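Local coordinates for terminal oxygenase component of carbazole 1,9a-dioxygenase (Nocardioides aromaticivorans, PDB 3GCF) that serves as the terminal oxygenase of carbazole 1,9a-dioxygenase, a Rieske non-haem iron enzyme that passes electrons from its [2Fe-2S] cluster to a mononuclear iron for dioxygenation of carbazole, at the interface of chains A and B. Sequence-based numbering; all coordinates share one arbitrary frame. Chains: chain A/B, Terminal oxygenase component of carbazole 1,9a-dioxygenase.

The Rieske domain of chain B docks on the catalytic domain of chain A through an interface that includes three contacts, bringing the [2Fe-2S] cluster of one subunit towards the mononuclear iron of the next. Loops and strand ends of the Rieske domain take part, with cluster ligands in contacts 2 and 3. The C-alpha centres of contacts 1 and 3 are about 11 Å apart, as are those of contacts 2 and 3; contacts 1 and 2 lie about 16 Å apart. Contacts 1 and 3 share B:Trp97. Contact 3 brings a cluster histidine near an iron histidine, while contacts 1 and 2 probably steady it from the flanks.

Contact 1: the interface of chains A and B. Residues chain A 339-340, 343-344; chain B 80-81, 84, 97.
Helix 335-350 of chain A packs against the loops of chain B that carry B:Val80, B:Pro81 and B:Trp97, and against the short 3-10 helix 82-84. Two tryptophans approach from opposite directions at the centre. The six-membered end of A:Trp339 thrusts CZ3 onto one face of B:Trp97, toward its rim and 3.5 Å from CZ3 of that ring, while CE2 of B:Trp97 lies in plane at the edge of A:Trp339. A:Ala340 and A:Ala343, on the same helix, meet the six-membered ring of B:Trp97, A:Ala343 CB standing 3.9 Å from CZ2. The indole of B:Trp97 is held from its own chain, where NE1 donates within the ring plane to B:Pro81 O at 3.0 Å, nearly straight at 168°. Bends at chi2 (-59°) and chi4 (62°) bring NZ of B:Lys84 beside A:Ala343, 3.5 Å from its CB. A water links NZ loosely, at 3.3 Å, to A:Trp339 O. At the far end CG of A:Gln344 lies alongside CG1 of B:Val80, 3.5 Å apart, both side chains pointing the same way. The patch thus probably helps to hold the loop following cluster ligand B:Cys96 against the helix that bears the iron ligand A:Asp337.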
ATOM      1  N   TRP A 339      -6.013 -14.496 -13.253  1.00  9.78           N
ATOM      2  CA  TRP A 339      -6.557 -13.140 -13.268  1.00 11.11           C
ATOM      3  C   TRP A 339      -8.083 -13.146 -13.253  1.00 11.34           C
ATOM      4  O   TRP A 339      -8.706 -12.174 -12.831  1.00 12.10           O
ATOM      5  CB  TRP A 339      -6.033 -12.313 -14.459  1.00 11.00           C
ATOM      6  CG  TRP A 339      -6.297 -12.852 -15.845  1.00 12.34           C
ATOM      7  CD1 TRP A 339      -5.439 -13.587 -16.614  1.00 11.16           C
ATOM      8  CD2 TRP A 339      -7.469 -12.639 -16.647  1.00 10.51           C
ATOM      9  NE1 TRP A 339      -6.000 -13.840 -17.843  1.00 11.56           N
ATOM     10  CE2 TRP A 339      -7.245 -13.272 -17.892  1.00 11.06           C
ATOM     11  CE3 TRP A 339      -8.685 -11.972 -16.437  1.00 12.04           C
ATOM     12  CZ2 TRP A 339      -8.194 -13.261 -18.926  1.00 10.79           C
ATOM     13  CZ3 TRP A 339      -9.634 -11.961 -17.469  1.00 12.45           C
ATOM     14  CH2 TRP A 339      -9.377 -12.603 -18.697  1.00 11.19           C
ATOM     15  N   ALA A 340      -8.687 -14.244 -13.697  1.00  9.84           N
ATOM     16  CA  ALA A 340     -10.140 -14.339 -13.688  1.00 10.27           C
ATOM     17  C   ALA A 340     -10.613 -14.298 -12.239  1.00  9.36           C
ATOM     18  O   ALA A 340     -11.591 -13.630 -11.911  1.00 10.99           O
ATOM     19  CB  ALA A 340     -10.599 -15.635 -14.353  1.00  9.48           C
ATOM     20  N   ALA A 343     -10.045 -10.828 -10.713  1.00 13.07           N
ATOM     21  CA  ALA A 343     -10.948  -9.814 -11.242  1.00 12.18           C
ATOM     22  C   ALA A 343     -12.241  -9.778 -10.424  1.00 12.13           C
ATOM     23  O   ALA A 343     -13.021  -8.830 -10.522  1.00 12.21           O
ATOM     24  CB  ALA A 343     -11.260 -10.113 -12.709  1.00 12.40           C
ATOM     25  N   GLN A 344     -12.451 -10.812  -9.611  1.00 10.26           N
ATOM     26  CA  GLN A 344     -13.650 -10.930  -8.778  1.00 10.59           C
ATOM     27  C   GLN A 344     -13.419 -10.488  -7.337  1.00 10.54           C
ATOM     28  O   GLN A 344     -14.374 -10.256  -6.597  1.00 10.44           O
ATOM     29  CB  GLN A 344     -14.134 -12.392  -8.748  1.00  9.78           C
ATOM     30  CG  GLN A 344     -14.523 -12.983 -10.094  1.00 10.73           C
ATOM     31  CD  GLN A 344     -14.806 -14.484 -10.021  1.00 12.47           C
ATOM     32  OE1 GLN A 344     -15.742 -14.926  -9.357  1.00 12.09           O
ATOM     33  NE2 GLN A 344     -13.986 -15.270 -10.707  1.00 11.91           N
TER
ATOM     34  N   VAL B  80     -17.532  -8.933 -12.440  1.00 13.39           N
ATOM     35  CA  VAL B  80     -16.244  -8.577 -13.021  1.00 11.86           C
ATOM     36  C   VAL B  80     -16.350  -7.412 -14.009  1.00 13.63           C
ATOM     37  O   VAL B  80     -17.401  -7.176 -14.605  1.00 14.68           O
ATOM     38  CB  VAL B  80     -15.589  -9.769 -13.765  1.00 11.92           C
ATOM     39  CG1 VAL B  80     -15.361 -10.924 -12.803  1.00  8.23           C
ATOM     40  CG2 VAL B  80     -16.461 -10.195 -14.946  1.00  9.90           C
ATOM     41  N   PRO B  81     -15.266  -6.640 -14.163  1.00 14.09           N
ATOM     42  CA  PRO B  81     -15.327  -5.526 -15.115  1.00 13.75           C
ATOM     43  C   PRO B  81     -15.059  -6.049 -16.527  1.00 15.27           C
ATOM     44  O   PRO B  81     -14.199  -6.915 -16.721  1.00 13.68           O
ATOM     45  CB  PRO B  81     -14.231  -4.577 -14.618  1.00 15.00           C
ATOM     46  CG  PRO B  81     -13.258  -5.492 -13.935  1.00 14.87           C
ATOM     47  CD  PRO B  81     -14.151  -6.472 -13.213  1.00 13.08           C
ATOM     48  N   LYS B  84     -11.468  -5.777 -18.303  1.00 13.76           N
ATOM     49  CA  LYS B  84     -10.378  -6.739 -18.148  1.00 14.35           C
ATOM     50  C   LYS B  84     -10.094  -7.369 -19.508  1.00 13.94           C
ATOM     51  O   LYS B  84      -8.953  -7.676 -19.829  1.00 13.25           O
ATOM     52  CB  LYS B  84     -10.748  -7.851 -17.152  1.00 17.31           C
ATOM     53  CG  LYS B  84     -10.708  -7.411 -15.703  1.00 23.85           C
ATOM     54  CD  LYS B  84      -9.314  -6.916 -15.333  1.00 28.96           C
ATOM     55  CE  LYS B  84      -9.317  -6.155 -14.012  1.00 32.59           C
ATOM     56  NZ  LYS B  84      -9.749  -6.994 -12.866  1.00 35.34           N
ATOM     57  N   TRP B  97     -16.382 -11.365 -20.843  1.00  8.93           N
ATOM     58  CA  TRP B  97     -15.340 -12.327 -21.167  1.00  8.35           C
ATOM     59  C   TRP B  97     -15.383 -13.592 -20.310  1.00  9.24           C
ATOM     60  O   TRP B  97     -14.746 -14.586 -20.645  1.00 10.24           O
ATOM     61  CB  TRP B  97     -13.962 -11.687 -20.974  1.00  7.08           C
ATOM     62  CG  TRP B  97     -13.781 -11.092 -19.596  1.00  6.43           C
ATOM     63  CD1 TRP B  97     -14.013  -9.796 -19.226  1.00  7.41           C
ATOM     64  CD2 TRP B  97     -13.403 -11.786 -18.396  1.00  7.26           C
ATOM     65  NE1 TRP B  97     -13.805  -9.640 -17.873  1.00  6.82           N
ATOM     66  CE2 TRP B  97     -13.431 -10.844 -17.339  1.00  7.56           C
ATOM     67  CE3 TRP B  97     -13.047 -13.112 -18.111  1.00  5.91           C
ATOM     68  CZ2 TRP B  97     -13.117 -11.186 -16.017  1.00  7.46           C
ATOM     69  CZ3 TRP B  97     -12.736 -13.454 -16.795  1.00  7.02           C
ATOM     70  CH2 TRP B  97     -12.774 -12.492 -15.764  1.00  5.99           C
TER
HETATM   71  O   HOH W   1      -7.589  -9.456 -12.905  1.00 18.24           O

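Contact 2: the interface of chains A and B. Residues chain A 358-360, 363; chain B 77, 101, 113, 119, 121.
A:Phe360, A:Asp363 and A:Gln358 close on B:His77 and B:Trp101, two residues of the Rieske cluster site, in a pairing of a loop and the 3-10 helix 361-363 with a cluster loop and strand 101-104. The tight half is polar and aromatic together. Imidazole NE2 of B:His77 donates to carboxylate OD2 of A:Asp363 at 2.7 Å, on its syn side, with ring and carboxylate nearly coplanar. With CG of the histidine turned opposite its backbone nitrogen (chi1 -175°), the ring reaches across to that acid. The backbone joins in: A:Gln358 N meets a lone pair of B:His77 O at 3.1 Å. The phenyl ring of A:Phe360 stands nearly perpendicular to both aromatic partners, in edge-to-face contacts: the indole of B:Trp101 turns its edge to the phenyl face, with NE1 over the ring centre, 3.7 Å above its plane. Phenyl CE1 touches B:His77 CE1 at 3.6 Å, and together these contacts should fix the turn of a histidine that ligates the cluster. Packing is slighter around CB and the other rim of the phenyl ring. B:Val121 CG1 still presses on CB of A:Phe360 at 3.6 Å, but B:Val113 brings CG1 to 3.9 Å from phenyl CE2, and B:Ser119 sets its hydroxyl at the ring edge; the last two bury little surface. OD2 of A:Asp363 also accepts from A:Phe360 N at 2.9 Å, on its anti side and 33° out of the carboxylate plane.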
ATOM      1  N   GLN A 358     -25.771 -12.268  -9.282  1.00 13.97           N
ATOM      2  CA  GLN A 358     -27.014 -12.725  -9.892  1.00 15.54           C
ATOM      3  C   GLN A 358     -26.625 -13.963 -10.693  1.00 15.30           C
ATOM      4  O   GLN A 358     -26.047 -13.864 -11.776  1.00 15.53           O
ATOM      5  CB  GLN A 358     -27.614 -11.633 -10.788  1.00 15.15           C
ATOM      6  CG  GLN A 358     -27.991 -10.357 -10.020  1.00 17.80           C
ATOM      7  CD  GLN A 358     -28.668  -9.299 -10.886  1.00 19.99           C
ATOM      8  OE1 GLN A 358     -29.737  -9.531 -11.443  1.00 23.89           O
ATOM      9  NE2 GLN A 358     -28.045  -8.130 -10.991  1.00 21.40           N
ATOM     10  N   LEU A 359     -26.921 -15.130 -10.130  1.00 13.43           N
ATOM     11  CA  LEU A 359     -26.570 -16.402 -10.752  1.00 15.24           C
ATOM     12  C   LEU A 359     -27.572 -16.882 -11.794  1.00 14.84           C
ATOM     13  O   LEU A 359     -28.655 -16.315 -11.932  1.00 15.51           O
ATOM     14  CB  LEU A 359     -26.421 -17.470  -9.662  1.00 13.94           C
ATOM     15  CG  LEU A 359     -25.503 -17.068  -8.501  1.00 13.59           C
ATOM     16  CD1 LEU A 359     -25.441 -18.178  -7.469  1.00 13.22           C
ATOM     17  CD2 LEU A 359     -24.115 -16.759  -9.038  1.00 15.07           C
ATOM     18  N   PHE A 360     -27.187 -17.909 -12.552  1.00 13.17           N
ATOM     19  CA  PHE A 360     -28.075 -18.498 -13.543  1.00 11.36           C
ATOM     20  C   PHE A 360     -27.961 -20.023 -13.409  1.00 11.20           C
ATOM     21  O   PHE A 360     -27.042 -20.516 -12.758  1.00 11.62           O
ATOM     22  CB  PHE A 360     -27.793 -17.943 -14.963  1.00 11.38           C
ATOM     23  CG  PHE A 360     -26.520 -18.426 -15.613  1.00 10.88           C
ATOM     24  CD1 PHE A 360     -25.299 -18.386 -14.944  1.00 10.17           C
ATOM     25  CD2 PHE A 360     -26.539 -18.834 -16.948  1.00 11.05           C
ATOM     26  CE1 PHE A 360     -24.113 -18.741 -15.600  1.00  8.45           C
ATOM     27  CE2 PHE A 360     -25.360 -19.191 -17.612  1.00  9.39           C
ATOM     28  CZ  PHE A 360     -24.146 -19.140 -16.934  1.00  9.60           C
ATOM     29  N   ASP A 363     -24.941 -22.295 -12.448  1.00 11.94           N
ATOM     30  CA  ASP A 363     -24.315 -22.027 -11.150  1.00 13.05           C
ATOM     31  C   ASP A 363     -24.870 -22.879 -10.007  1.00 13.65           C
ATOM     32  O   ASP A 363     -24.323 -22.873  -8.904  1.00 13.70           O
ATOM     33  CB  ASP A 363     -24.454 -20.547 -10.766  1.00 10.21           C
ATOM     34  CG  ASP A 363     -23.802 -19.619 -11.769  1.00 12.87           C
ATOM     35  OD1 ASP A 363     -22.727 -19.975 -12.307  1.00 10.78           O
ATOM     36  OD2 ASP A 363     -24.361 -18.527 -12.010  1.00 11.94           O
TER
ATOM     37  N   HIS B  77     -23.514 -10.767 -13.442  1.00  9.67           N
ATOM     38  CA  HIS B  77     -23.330 -12.143 -12.980  1.00  9.94           C
ATOM     39  C   HIS B  77     -22.444 -12.232 -11.732  1.00 10.78           C
ATOM     40  O   HIS B  77     -22.944 -12.405 -10.617  1.00 11.84           O
ATOM     41  CB  HIS B  77     -22.737 -12.995 -14.108  1.00 10.42           C
ATOM     42  CG  HIS B  77     -22.621 -14.451 -13.776  1.00 11.43           C
ATOM     43  ND1 HIS B  77     -21.724 -15.289 -14.405  1.00 12.69           N
ATOM     44  CD2 HIS B  77     -23.307 -15.225 -12.902  1.00 10.29           C
ATOM     45  CE1 HIS B  77     -21.863 -16.516 -13.933  1.00 11.16           C
ATOM     46  NE2 HIS B  77     -22.817 -16.504 -13.019  1.00 10.92           N
ATOM     47  N   TRP B 101     -22.162 -13.438 -20.842  1.00 10.34           N
ATOM     48  CA  TRP B 101     -23.405 -12.683 -20.695  1.00 11.17           C
ATOM     49  C   TRP B 101     -23.280 -11.471 -21.621  1.00 11.95           C
ATOM     50  O   TRP B 101     -22.268 -10.766 -21.604  1.00 12.21           O
ATOM     51  CB  TRP B 101     -23.593 -12.243 -19.246  1.00  8.93           C
ATOM     52  CG  TRP B 101     -24.118 -13.335 -18.349  1.00  9.53           C
ATOM     53  CD1 TRP B 101     -23.891 -14.684 -18.466  1.00  7.05           C
ATOM     54  CD2 TRP B 101     -24.911 -13.164 -17.165  1.00  8.48           C
ATOM     55  NE1 TRP B 101     -24.493 -15.356 -17.426  1.00  8.98           N
ATOM     56  CE2 TRP B 101     -25.124 -14.449 -16.613  1.00  8.94           C
ATOM     57  CE3 TRP B 101     -25.459 -12.049 -16.515  1.00  7.88           C
ATOM     58  CZ2 TRP B 101     -25.861 -14.648 -15.441  1.00  7.42           C
ATOM     59  CZ3 TRP B 101     -26.191 -12.248 -15.351  1.00  5.93           C
ATOM     60  CH2 TRP B 101     -26.386 -13.540 -14.827  1.00  6.11           C
ATOM     61  N   VAL B 113     -26.800 -15.036 -23.650  1.00 14.47           N
ATOM     62  CA  VAL B 113     -25.758 -15.698 -22.879  1.00 12.53           C
ATOM     63  C   VAL B 113     -25.091 -16.684 -23.833  1.00 12.54           C
ATOM     64  O   VAL B 113     -25.632 -17.751 -24.136  1.00 12.25           O
ATOM     65  CB  VAL B 113     -26.333 -16.447 -21.662  1.00 14.18           C
ATOM     66  CG1 VAL B 113     -25.207 -17.139 -20.893  1.00 11.69           C
ATOM     67  CG2 VAL B 113     -27.063 -15.467 -20.750  1.00 13.06           C
ATOM     68  N   SER B 119     -31.128 -19.221 -22.101  1.00 14.90           N
ATOM     69  CA  SER B 119     -31.136 -19.263 -20.645  1.00 14.30           C
ATOM     70  C   SER B 119     -32.301 -18.424 -20.134  1.00 15.50           C
ATOM     71  O   SER B 119     -32.587 -17.351 -20.659  1.00 15.79           O
ATOM     72  CB  SER B 119     -29.817 -18.731 -20.080  1.00 13.36           C
ATOM     73  OG  SER B 119     -29.817 -18.781 -18.661  1.00 11.36           O
ATOM     74  N   VAL B 121     -32.543 -16.493 -17.700  1.00 15.87           N
ATOM     75  CA  VAL B 121     -32.219 -15.201 -17.095  1.00 15.47           C
ATOM     76  C   VAL B 121     -32.248 -14.083 -18.130  1.00 14.56           C
ATOM     77  O   VAL B 121     -32.304 -12.903 -17.781  1.00 14.79           O
ATOM     78  CB  VAL B 121     -30.833 -15.199 -16.401  1.00 15.09           C
ATOM     79  CG1 VAL B 121     -30.886 -16.056 -15.140  1.00 13.60           C
ATOM     80  CG2 VAL B 121     -29.759 -15.694 -17.360  1.00 13.97           C
TER

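Contact 3: the interface of chains A and B. Residues chain A 188-189, 191-192; chain B 97-99, 115.
A:Thr188 and A:His189 meet B:His99 and B:Tyr98, bringing an iron-binding histidine up to a cluster-binding one. Hydroxyl OG1 of A:Thr188, whose side chain crosses B:His99 at about a right angle, lies 3.2 Å from imidazole CD2. CB of A:His189 rests 3.6 Å from CE1 of the B:Tyr98 ring, and ND1 of A:His189 is 5.8 Å from B:His99 NE2. A:Met192 adds an apolar contact: SD lies 3.9 Å from that same tyrosine CE1, and the bend at chi3 (-71°) turns methyl CE to within 3.9 Å of CZ3 of B:Trp97. On the opposite flank, methyl CG2 of B:Thr115 packs 3.5 Å from CB of A:Phe191. One shell out, hydroxyl OG1 of B:Thr115 donates to B:His99 O at 2.7 Å, which ties the backbone of the cluster loop to the segment carrying B:Thr115. Losing both branches to an alanine would probably leave the B:His99 carbonyl without this mate and open a gap beside A:Phe191. B:Tyr98 probably limits the turn of B:His99, one face of its ring lying against CE1. In the fold, the 3-10 helix 189-193 of the catalytic domain faces the loop between Rieske strands 93-95 and 101-104, with B:Thr115 just beyond strand 110-113.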
ATOM      1  N   THR A 188     -19.475 -23.144 -17.063  1.00 10.21           N
ATOM      2  CA  THR A 188     -19.619 -22.265 -18.219  1.00 11.25           C
ATOM      3  C   THR A 188     -18.512 -21.208 -18.326  1.00 11.33           C
ATOM      4  O   THR A 188     -18.439 -20.485 -19.317  1.00 11.10           O
ATOM      5  CB  THR A 188     -21.007 -21.568 -18.248  1.00 10.45           C
ATOM      6  OG1 THR A 188     -21.176 -20.756 -17.079  1.00 11.44           O
ATOM      7  CG2 THR A 188     -22.113 -22.608 -18.308  1.00  6.78           C
ATOM      8  N   HIS A 189     -17.640 -21.126 -17.325  1.00  9.79           N
ATOM      9  CA  HIS A 189     -16.557 -20.151 -17.377  1.00  9.90           C
ATOM     10  C   HIS A 189     -15.525 -20.553 -18.439  1.00 10.59           C
ATOM     11  O   HIS A 189     -14.693 -19.738 -18.845  1.00 11.29           O
ATOM     12  CB  HIS A 189     -15.844 -20.043 -16.018  1.00  8.39           C
ATOM     13  CG  HIS A 189     -14.668 -20.962 -15.877  1.00  8.86           C
ATOM     14  ND1 HIS A 189     -14.799 -22.313 -15.629  1.00  7.35           N
ATOM     15  CD2 HIS A 189     -13.338 -20.731 -16.002  1.00  7.15           C
ATOM     16  CE1 HIS A 189     -13.601 -22.872 -15.605  1.00  7.13           C
ATOM     17  NE2 HIS A 189     -12.698 -21.934 -15.829  1.00  7.40           N
ATOM     18  N   PHE A 191     -15.627 -20.674 -21.322  1.00  9.68           N
ATOM     19  CA  PHE A 191     -15.755 -19.816 -22.491  1.00  9.73           C
ATOM     20  C   PHE A 191     -14.440 -19.035 -22.627  1.00 11.04           C
ATOM     21  O   PHE A 191     -13.875 -18.935 -23.716  1.00 12.45           O
ATOM     22  CB  PHE A 191     -16.927 -18.846 -22.269  1.00  9.26           C
ATOM     23  CG  PHE A 191     -17.011 -17.729 -23.275  1.00  9.70           C
ATOM     24  CD1 PHE A 191     -17.308 -17.989 -24.609  1.00 10.55           C
ATOM     25  CD2 PHE A 191     -16.819 -16.406 -22.877  1.00 12.04           C
ATOM     26  CE1 PHE A 191     -17.414 -16.948 -25.537  1.00 11.44           C
ATOM     27  CE2 PHE A 191     -16.923 -15.350 -23.799  1.00 11.62           C
ATOM     28  CZ  PHE A 191     -17.222 -15.624 -25.130  1.00 11.31           C
ATOM     29  N   MET A 192     -13.947 -18.516 -21.502  1.00 10.57           N
ATOM     30  CA  MET A 192     -12.721 -17.719 -21.482  1.00 10.69           C
ATOM     31  C   MET A 192     -11.456 -18.475 -21.884  1.00 10.87           C
ATOM     32  O   MET A 192     -10.427 -17.856 -22.157  1.00 10.43           O
ATOM     33  CB  MET A 192     -12.508 -17.106 -20.092  1.00 11.91           C
ATOM     34  CG  MET A 192     -11.824 -18.037 -19.095  1.00 14.61           C
ATOM     35  SD  MET A 192     -11.447 -17.260 -17.503  1.00 15.70           S
ATOM     36  CE  MET A 192     -10.127 -16.161 -17.978  1.00 16.43           C
TER
ATOM     37  N   TRP B  97     -16.382 -11.365 -20.843  1.00  8.93           N
ATOM     38  CA  TRP B  97     -15.340 -12.327 -21.167  1.00  8.35           C
ATOM     39  C   TRP B  97     -15.383 -13.592 -20.310  1.00  9.24           C
ATOM     40  O   TRP B  97     -14.746 -14.586 -20.645  1.00 10.24           O
ATOM     41  CB  TRP B  97     -13.962 -11.687 -20.974  1.00  7.08           C
ATOM     42  CG  TRP B  97     -13.781 -11.092 -19.596  1.00  6.43           C
ATOM     43  CD1 TRP B  97     -14.013  -9.796 -19.226  1.00  7.41           C
ATOM     44  CD2 TRP B  97     -13.403 -11.786 -18.396  1.00  7.26           C
ATOM     45  NE1 TRP B  97     -13.805  -9.640 -17.873  1.00  6.82           N
ATOM     46  CE2 TRP B  97     -13.431 -10.844 -17.339  1.00  7.56           C
ATOM     47  CE3 TRP B  97     -13.047 -13.112 -18.111  1.00  5.91           C
ATOM     48  CZ2 TRP B  97     -13.117 -11.186 -16.017  1.00  7.46           C
ATOM     49  CZ3 TRP B  97     -12.736 -13.454 -16.795  1.00  7.02           C
ATOM     50  CH2 TRP B  97     -12.774 -12.492 -15.764  1.00  5.99           C
ATOM     51  N   TYR B  98     -16.126 -13.560 -19.210  1.00  7.43           N
ATOM     52  CA  TYR B  98     -16.158 -14.701 -18.304  1.00  8.13           C
ATOM     53  C   TYR B  98     -17.114 -15.837 -18.673  1.00  8.99           C
ATOM     54  O   TYR B  98     -16.662 -16.963 -18.889  1.00  7.10           O
ATOM     55  CB  TYR B  98     -16.428 -14.202 -16.875  1.00  7.35           C
ATOM     56  CG  TYR B  98     -15.829 -15.059 -15.777  1.00  8.84           C
ATOM     57  CD1 TYR B  98     -14.916 -16.080 -16.067  1.00  7.47           C
ATOM     58  CD2 TYR B  98     -16.210 -14.877 -14.445  1.00  9.95           C
ATOM     59  CE1 TYR B  98     -14.408 -16.901 -15.057  1.00  6.65           C
ATOM     60  CE2 TYR B  98     -15.711 -15.691 -13.432  1.00 10.59           C
ATOM     61  CZ  TYR B  98     -14.814 -16.704 -13.744  1.00 10.58           C
ATOM     62  OH  TYR B  98     -14.359 -17.541 -12.742  1.00 12.41           O
ATOM     63  N   HIS B  99     -18.419 -15.559 -18.734  1.00  8.74           N
ATOM     64  CA  HIS B  99     -19.404 -16.584 -19.093  1.00  7.71           C
ATOM     65  C   HIS B  99     -20.238 -16.157 -20.298  1.00 10.20           C
ATOM     66  O   HIS B  99     -21.284 -16.752 -20.582  1.00  7.53           O
ATOM     67  CB  HIS B  99     -20.362 -16.890 -17.932  1.00  7.58           C
ATOM     68  CG  HIS B  99     -19.679 -17.204 -16.639  1.00  7.44           C
ATOM     69  ND1 HIS B  99     -19.292 -16.229 -15.746  1.00  6.53           N
ATOM     70  CD2 HIS B  99     -19.318 -18.387 -16.085  1.00  5.59           C
ATOM     71  CE1 HIS B  99     -18.724 -16.798 -14.697  1.00  7.97           C
ATOM     72  NE2 HIS B  99     -18.726 -18.107 -14.878  1.00  7.60           N
ATOM     73  N   THR B 115     -22.820 -18.772 -23.520  1.00  8.29           N
ATOM     74  CA  THR B 115     -22.545 -20.110 -23.003  1.00  9.37           C
ATOM     75  C   THR B 115     -23.812 -20.900 -22.687  1.00 11.14           C
ATOM     76  O   THR B 115     -23.746 -22.070 -22.325  1.00 11.90           O
ATOM     77  CB  THR B 115     -21.707 -20.049 -21.712  1.00  8.79           C
ATOM     78  OG1 THR B 115     -22.398 -19.261 -20.730  1.00  7.27           O
ATOM     79  CG2 THR B 115     -20.331 -19.447 -21.989  1.00  6.53           C
TER